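Long-range contact in cytochrome P450 (Bacillus megaterium, PDB 5L92), which binds corticosterone beside its haem and, as a cytochrome P450 monooxygenase, probably hydroxylates steroids: residues I16-W28 with L384-K396. Residues are numbered along the deposited sequence; the frame is centred on the assembly and turned at random.
With C0R (corticosterone), chain D.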
loop_
_atom_site.group_PDB
_atom_site.type_symbol
_atom_site.label_atom_id
_atom_site.label_comp_id
_atom_site.label_asym_id
_atom_site.label_seq_id
_atom_site.Cartn_x
_atom_site.Cartn_y
_atom_site.Cartn_z
ATOM N N ILE A 16 10.922 -20.530 -13.133
ATOM C CA ILE A 16 10.591 -19.233 -13.713
ATOM C C ILE A 16 9.163 -18.860 -13.348
ATOM O O ILE A 16 8.354 -19.710 -12.969
ATOM C CB ILE A 16 10.775 -19.232 -15.272
ATOM C CG1 ILE A 16 12.251 -19.406 -15.671
ATOM C CG2 ILE A 16 10.194 -17.965 -15.917
ATOM C CD1 ILE A 16 12.507 -19.681 -17.156
ATOM N N GLN A 17 8.894 -17.561 -13.407
ATOM C CA GLN A 17 7.567 -17.035 -13.711
ATOM C C GLN A 17 7.811 -15.707 -14.409
ATOM O O GLN A 17 8.455 -14.821 -13.835
ATOM C CB GLN A 17 6.704 -16.860 -12.457
ATOM C CG GLN A 17 7.441 -16.242 -11.269
ATOM C CD GLN A 17 6.492 -15.736 -10.193
ATOM O OE1 GLN A 17 5.272 -15.700 -10.381
ATOM N NE2 GLN A 17 7.051 -15.331 -9.065
ATOM N N THR A 18 7.346 -15.585 -15.652
ATOM C CA THR A 18 7.612 -14.373 -16.413
ATOM C C THR A 18 6.991 -13.162 -15.718
ATOM O O THR A 18 6.253 -13.271 -14.733
ATOM C CB THR A 18 7.072 -14.475 -17.842
ATOM O OG1 THR A 18 5.670 -14.783 -17.811
ATOM C CG2 THR A 18 7.831 -15.534 -18.648
ATOM N N LYS A 19 7.306 -11.986 -16.254
ATOM C CA LYS A 19 6.735 -10.758 -15.727
ATOM C C LYS A 19 5.219 -10.830 -15.750
ATOM O O LYS A 19 4.548 -10.536 -14.751
ATOM C CB LYS A 19 7.246 -9.579 -16.552
ATOM C CG LYS A 19 8.710 -9.299 -16.302
ATOM C CD LYS A 19 9.266 -8.297 -17.287
ATOM C CE LYS A 19 10.420 -7.502 -16.667
ATOM N NZ LYS A 19 11.594 -8.337 -16.279
ATOM N N GLU A 20 4.672 -11.286 -16.877
ATOM C CA GLU A 20 3.231 -11.282 -17.095
ATOM C C GLU A 20 2.527 -12.220 -16.126
ATOM O O GLU A 20 1.426 -11.918 -15.652
ATOM C CB GLU A 20 2.906 -11.677 -18.541
ATOM C CG GLU A 20 3.483 -10.739 -19.625
ATOM C CD GLU A 20 5.032 -10.717 -19.676
ATOM O OE1 GLU A 20 5.656 -11.812 -19.760
ATOM O OE2 GLU A 20 5.620 -9.605 -19.595
ATOM N N GLU A 21 3.146 -13.358 -15.804
ATOM C CA GLU A 21 2.547 -14.247 -14.814
ATOM C C GLU A 21 2.631 -13.643 -13.415
ATOM O O GLU A 21 1.644 -13.653 -12.675
ATOM C CB GLU A 21 3.197 -15.635 -14.884
ATOM C CG GLU A 21 2.663 -16.430 -16.084
ATOM C CD GLU A 21 3.528 -17.621 -16.499
ATOM O OE1 GLU A 21 4.691 -17.732 -16.035
ATOM O OE2 GLU A 21 3.027 -18.448 -17.305
ATOM N N ARG A 22 3.785 -13.071 -13.049
ATOM C CA ARG A 22 3.899 -12.349 -11.778
ATOM C C ARG A 22 2.843 -11.252 -11.627
ATOM O O ARG A 22 2.315 -11.029 -10.535
ATOM C CB ARG A 22 5.291 -11.722 -11.647
ATOM C CG ARG A 22 6.435 -12.715 -11.579
ATOM C CD ARG A 22 7.791 -12.013 -11.727
ATOM N NE ARG A 22 8.491 -11.882 -10.452
ATOM C CZ ARG A 22 8.528 -10.789 -9.692
ATOM N NH1 ARG A 22 7.882 -9.657 -10.058
ATOM N NH2 ARG A 22 9.226 -10.840 -8.541
ATOM N N PHE A 23 2.558 -10.515 -12.687
ATOM C CA PHE A 23 1.560 -9.470 -12.553
ATOM C C PHE A 23 0.138 -9.990 -12.689
ATOM O O PHE A 23 -0.806 -9.217 -12.531
ATOM C CB PHE A 23 1.803 -8.375 -13.587
ATOM C CG PHE A 23 1.149 -7.064 -13.255
ATOM C CD1 PHE A 23 1.431 -6.412 -12.071
ATOM C CD2 PHE A 23 0.291 -6.468 -14.146
ATOM C CE1 PHE A 23 0.827 -5.162 -11.758
ATOM C CE2 PHE A 23 -0.308 -5.226 -13.855
ATOM C CZ PHE A 23 -0.019 -4.575 -12.653
ATOM N N ASN A 24 -0.044 -11.270 -12.977
ATOM C CA ASN A 24 -1.375 -11.864 -13.102
ATOM C C ASN A 24 -1.380 -13.190 -12.339
ATOM O O ASN A 24 -1.392 -14.281 -12.922
ATOM C CB ASN A 24 -1.782 -12.009 -14.571
ATOM C CG ASN A 24 -1.921 -10.644 -15.277
ATOM O OD1 ASN A 24 -2.914 -9.937 -15.105
ATOM N ND2 ASN A 24 -0.910 -10.266 -16.048
ATOM N N PRO A 25 -1.373 -13.113 -11.011
ATOM C CA PRO A 25 -1.445 -14.312 -10.172
ATOM C C PRO A 25 -2.845 -14.896 -10.027
ATOM O O PRO A 25 -3.016 -15.883 -9.300
ATOM C CB PRO A 25 -0.935 -13.796 -8.811
ATOM C CG PRO A 25 -1.369 -12.331 -8.794
ATOM C CD PRO A 25 -1.234 -11.870 -10.223
ATOM N N PHE A 26 -3.839 -14.360 -10.734
ATOM C CA PHE A 26 -5.227 -14.662 -10.386
ATOM C C PHE A 26 -5.679 -16.059 -10.808
ATOM O O PHE A 26 -6.571 -16.607 -10.163
ATOM C CB PHE A 26 -6.140 -13.572 -10.964
ATOM C CG PHE A 26 -5.628 -12.163 -10.653
ATOM C CD1 PHE A 26 -5.674 -11.681 -9.381
ATOM C CD2 PHE A 26 -5.077 -11.374 -11.642
ATOM C CE1 PHE A 26 -5.195 -10.407 -9.083
ATOM C CE2 PHE A 26 -4.605 -10.117 -11.348
ATOM C CZ PHE A 26 -4.645 -9.651 -10.065
ATOM N N SER A 27 -5.062 -16.666 -11.812
ATOM C CA SER A 27 -5.398 -18.057 -12.133
ATOM C C SER A 27 -4.946 -19.002 -11.024
ATOM O O SER A 27 -5.670 -19.937 -10.657
ATOM C CB SER A 27 -4.768 -18.457 -13.470
ATOM O OG SER A 27 -5.482 -17.869 -14.528
ATOM N N TRP A 28 -3.758 -18.759 -10.476
ATOM C CA TRP A 28 -3.277 -19.491 -9.309
ATOM C C TRP A 28 -4.216 -19.348 -8.115
ATOM O O TRP A 28 -4.584 -20.352 -7.481
ATOM C CB TRP A 28 -1.892 -18.999 -8.928
ATOM C CG TRP A 28 -1.298 -19.721 -7.720
ATOM C CD1 TRP A 28 -1.123 -21.082 -7.578
ATOM C CD2 TRP A 28 -0.833 -19.132 -6.487
ATOM N NE1 TRP A 28 -0.568 -21.363 -6.342
ATOM C CE2 TRP A 28 -0.379 -20.190 -5.658
ATOM C CE3 TRP A 28 -0.749 -17.819 -6.005
ATOM C CZ2 TRP A 28 0.180 -19.968 -4.401
ATOM C CZ3 TRP A 28 -0.206 -17.604 -4.752
ATOM C CH2 TRP A 28 0.241 -18.677 -3.958
ATOM N N LEU A 384 5.737 -3.981 -19.809
ATOM C CA LEU A 384 5.215 -4.410 -18.514
ATOM C C LEU A 384 6.392 -4.711 -17.581
ATOM O O LEU A 384 7.189 -5.629 -17.836
ATOM C CB LEU A 384 4.312 -5.634 -18.695
ATOM C CG LEU A 384 3.602 -6.113 -17.444
ATOM C CD1 LEU A 384 2.472 -5.181 -17.086
ATOM C CD2 LEU A 384 3.119 -7.551 -17.589
ATOM N N LYS A 385 6.518 -3.946 -16.503
ATOM C CA LYS A 385 7.627 -4.115 -15.554
ATOM C C LYS A 385 7.093 -4.152 -14.130
ATOM O O LYS A 385 7.147 -3.144 -13.411
ATOM C CB LYS A 385 8.673 -3.013 -15.717
ATOM C CG LYS A 385 9.184 -2.878 -17.139
ATOM C CD LYS A 385 10.374 -1.965 -17.172
ATOM C CE LYS A 385 10.811 -1.648 -18.568
ATOM N NZ LYS A 385 11.696 -0.450 -18.568
ATOM N N PRO A 386 6.624 -5.318 -13.674
ATOM C CA PRO A 386 6.085 -5.421 -12.314
ATOM C C PRO A 386 7.149 -5.193 -11.255
ATOM O O PRO A 386 8.284 -5.640 -11.382
ATOM C CB PRO A 386 5.553 -6.852 -12.242
ATOM C CG PRO A 386 5.626 -7.390 -13.637
ATOM C CD PRO A 386 6.681 -6.629 -14.335
ATOM N N ILE A 387 6.752 -4.525 -10.176
ATOM C CA ILE A 387 7.653 -4.374 -9.044
ATOM C C ILE A 387 8.016 -5.755 -8.494
ATOM O O ILE A 387 7.164 -6.647 -8.383
ATOM C CB ILE A 387 7.004 -3.496 -7.967
ATOM C CG1 ILE A 387 6.748 -2.076 -8.521
ATOM C CG2 ILE A 387 7.922 -3.440 -6.721
ATOM C CD1 ILE A 387 5.567 -1.297 -7.864
ATOM N N GLU A 388 9.292 -5.932 -8.159
ATOM C CA GLU A 388 9.792 -7.184 -7.591
ATOM C C GLU A 388 9.568 -7.123 -6.085
ATOM O O GLU A 388 10.437 -6.705 -5.314
ATOM C CB GLU A 388 11.259 -7.387 -7.970
ATOM C CG GLU A 388 11.774 -8.787 -7.726
ATOM C CD GLU A 388 12.994 -9.118 -8.577
ATOM O OE1 GLU A 388 14.104 -8.635 -8.243
ATOM O OE2 GLU A 388 12.834 -9.856 -9.583
ATOM N N SER A 389 8.388 -7.558 -5.655
ATOM C CA SER A 389 8.004 -7.392 -4.264
ATOM C C SER A 389 6.850 -8.324 -3.972
ATOM O O SER A 389 6.022 -8.584 -4.842
ATOM C CB SER A 389 7.604 -5.920 -3.986
ATOM O OG SER A 389 7.034 -5.737 -2.705
ATOM N N THR A 390 6.813 -8.849 -2.753
ATOM C CA THR A 390 5.591 -9.491 -2.279
ATOM C C THR A 390 4.788 -8.575 -1.371
ATOM O O THR A 390 3.615 -8.844 -1.132
ATOM C CB THR A 390 5.875 -10.828 -1.534
ATOM O OG1 THR A 390 6.351 -10.579 -0.217
ATOM C CG2 THR A 390 6.872 -11.641 -2.235
ATOM N N PHE A 391 5.386 -7.490 -0.865
ATOM C CA PHE A 391 4.646 -6.579 -0.015
ATOM C C PHE A 391 3.795 -5.588 -0.822
ATOM O O PHE A 391 2.757 -5.127 -0.313
ATOM C CB PHE A 391 5.609 -5.812 0.900
ATOM C CG PHE A 391 6.334 -6.663 1.891
ATOM C CD1 PHE A 391 5.655 -7.345 2.889
ATOM C CD2 PHE A 391 7.724 -6.734 1.861
ATOM C CE1 PHE A 391 6.358 -8.099 3.840
ATOM C CE2 PHE A 391 8.430 -7.483 2.799
ATOM C CZ PHE A 391 7.753 -8.164 3.785
ATOM N N VAL A 392 4.184 -5.268 -2.067
ATOM C CA VAL A 392 3.383 -4.375 -2.902
ATOM C C VAL A 392 3.221 -4.952 -4.305
ATOM O O VAL A 392 4.003 -5.779 -4.766
ATOM C CB VAL A 392 3.955 -2.937 -2.962
ATOM C CG1 VAL A 392 3.998 -2.355 -1.577
ATOM C CG2 VAL A 392 5.330 -2.906 -3.614
ATOM N N TYR A 393 2.182 -4.485 -4.986
ATOM C CA TYR A 393 1.773 -5.030 -6.269
ATOM C C TYR A 393 1.564 -3.853 -7.226
ATOM O O TYR A 393 0.691 -3.006 -7.016
ATOM C CB TYR A 393 0.512 -5.878 -6.097
ATOM C CG TYR A 393 -0.106 -6.276 -7.419
ATOM C CD1 TYR A 393 0.322 -7.407 -8.090
ATOM C CD2 TYR A 393 -1.109 -5.516 -8.003
ATOM C CE1 TYR A 393 -0.249 -7.790 -9.327
ATOM C CE2 TYR A 393 -1.690 -5.893 -9.232
ATOM C CZ TYR A 393 -1.248 -7.033 -9.879
ATOM O OH TYR A 393 -1.803 -7.375 -11.101
ATOM N N GLY A 394 2.407 -3.744 -8.235
ATOM C CA GLY A 394 2.309 -2.586 -9.090
ATOM C C GLY A 394 3.352 -2.651 -10.169
ATOM O O GLY A 394 4.065 -3.646 -10.310
ATOM N N LEU A 395 3.423 -1.574 -10.931
ATOM C CA LEU A 395 4.383 -1.451 -12.012
ATOM C C LEU A 395 5.452 -0.424 -11.676
ATOM O O LEU A 395 5.186 0.578 -11.030
ATOM C CB LEU A 395 3.671 -1.057 -13.291
ATOM C CG LEU A 395 2.559 -2.021 -13.671
ATOM C CD1 LEU A 395 1.866 -1.480 -14.904
ATOM C CD2 LEU A 395 3.098 -3.445 -13.934
ATOM N N LYS A 396 6.655 -0.664 -12.178
ATOM C CA LYS A 396 7.764 0.256 -11.970
ATOM C C LYS A 396 7.723 1.449 -12.915
ATOM O O LYS A 396 8.284 2.507 -12.594
ATOM C CB LYS A 396 9.076 -0.492 -12.155
ATOM C CG LYS A 396 9.212 -1.734 -11.203
ATOM C CD LYS A 396 10.330 -2.671 -11.613
ATOM C CE LYS A 396 11.654 -1.955 -11.734
ATOM N NZ LYS A 396 11.941 -1.091 -10.551
HETATM C C1 C0R D . 1.702 -1.821 4.009
HETATM C C2 C0R D . 0.503 -0.932 3.633
HETATM C C3 C0R D . 0.622 0.601 4.070
HETATM C C4 C0R D . 2.112 1.187 4.232
HETATM C C5 C0R D . 3.296 0.222 4.153
HETATM C C6 C0R D . 4.769 0.797 4.251
HETATM C C7 C0R D . 5.613 -0.086 5.325
HETATM C C8 C0R D . 5.523 -1.571 5.029
HETATM C C9 C0R D . 4.035 -2.109 4.888
HETATM C C10 C0R D . 3.098 -1.307 3.916
HETATM C C11 C0R D . 4.083 -3.700 4.652
HETATM C C12 C0R D . 4.992 -4.447 5.802
HETATM C C13 C0R D . 6.410 -3.929 5.913
HETATM C C14 C0R D . 6.341 -2.301 6.113
HETATM C C15 C0R D . 7.621 -1.947 6.188
HETATM C C16 C0R D . 8.291 -3.127 7.068
HETATM C C17 C0R D . 7.078 -4.319 7.027
HETATM C C18 C0R D . 7.232 -4.298 4.632
HETATM C C19 C0R D . 3.535 -1.453 2.440
HETATM C C20 C0R D . 7.692 -5.748 7.030
HETATM C C21 C0R D . 7.107 -6.883 7.884
HETATM O O1 C0R D . -0.296 1.404 4.189
HETATM O O2 C0R D . 4.571 -3.979 3.448
HETATM O O3 C0R D . 8.678 -5.982 6.340
HETATM O O4 C0R D . 7.776 -8.080 7.497
#
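Between Tyr393 and Leu395, the ring of Phe23 shows how one aromatic side chain can fasten an N-terminal helical turn to a distant loop. Tyr393 OH lies over the centre of one face of Phe23, the two ring planes 7° apart but slid so far that the rings barely overlap. That hydroxyl also donates to the Phe23 carbonyl, OH to O 2.5 Å, approaching tilted from the carbonyl plane. Over the opposite face, Leu395 CD2 makes a CH-pi contact 3.6 Å from the Phe23 ring centroid. A chi1 of -160°, which sets CG opposite the backbone N, carries the ring in between Tyr393 and Leu395. A leucine here would probably give up the flat face under Tyr393 OH and the CH-pi contact with Leu395, opening a gap between them.

Around this core, Pro386 CG rests 3.9 Å from Phe23 CB, and Leu384 CD2 packs on Glu20 CG. Farther along, the guanidinium of Arg22 turns its edge to the Ile387 carbonyl, while Glu388 OE2 stands over its face in a long salt bridge, 3.9 Å from Arg22 NH2, an attraction of charges only, since no N-H points at the oxygen. From the second shell, Arg286 hydrogen-bonds to Tyr393 OH and Asn24 OD1, which probably holds the hydroxyl in place.

In the same loop, Phe391 lies against corticosterone. Helix 247-260 backs the contact through Tyr256, edge-to-face with Phe23, and the loop runs from strand 377-378 to strand 399-401.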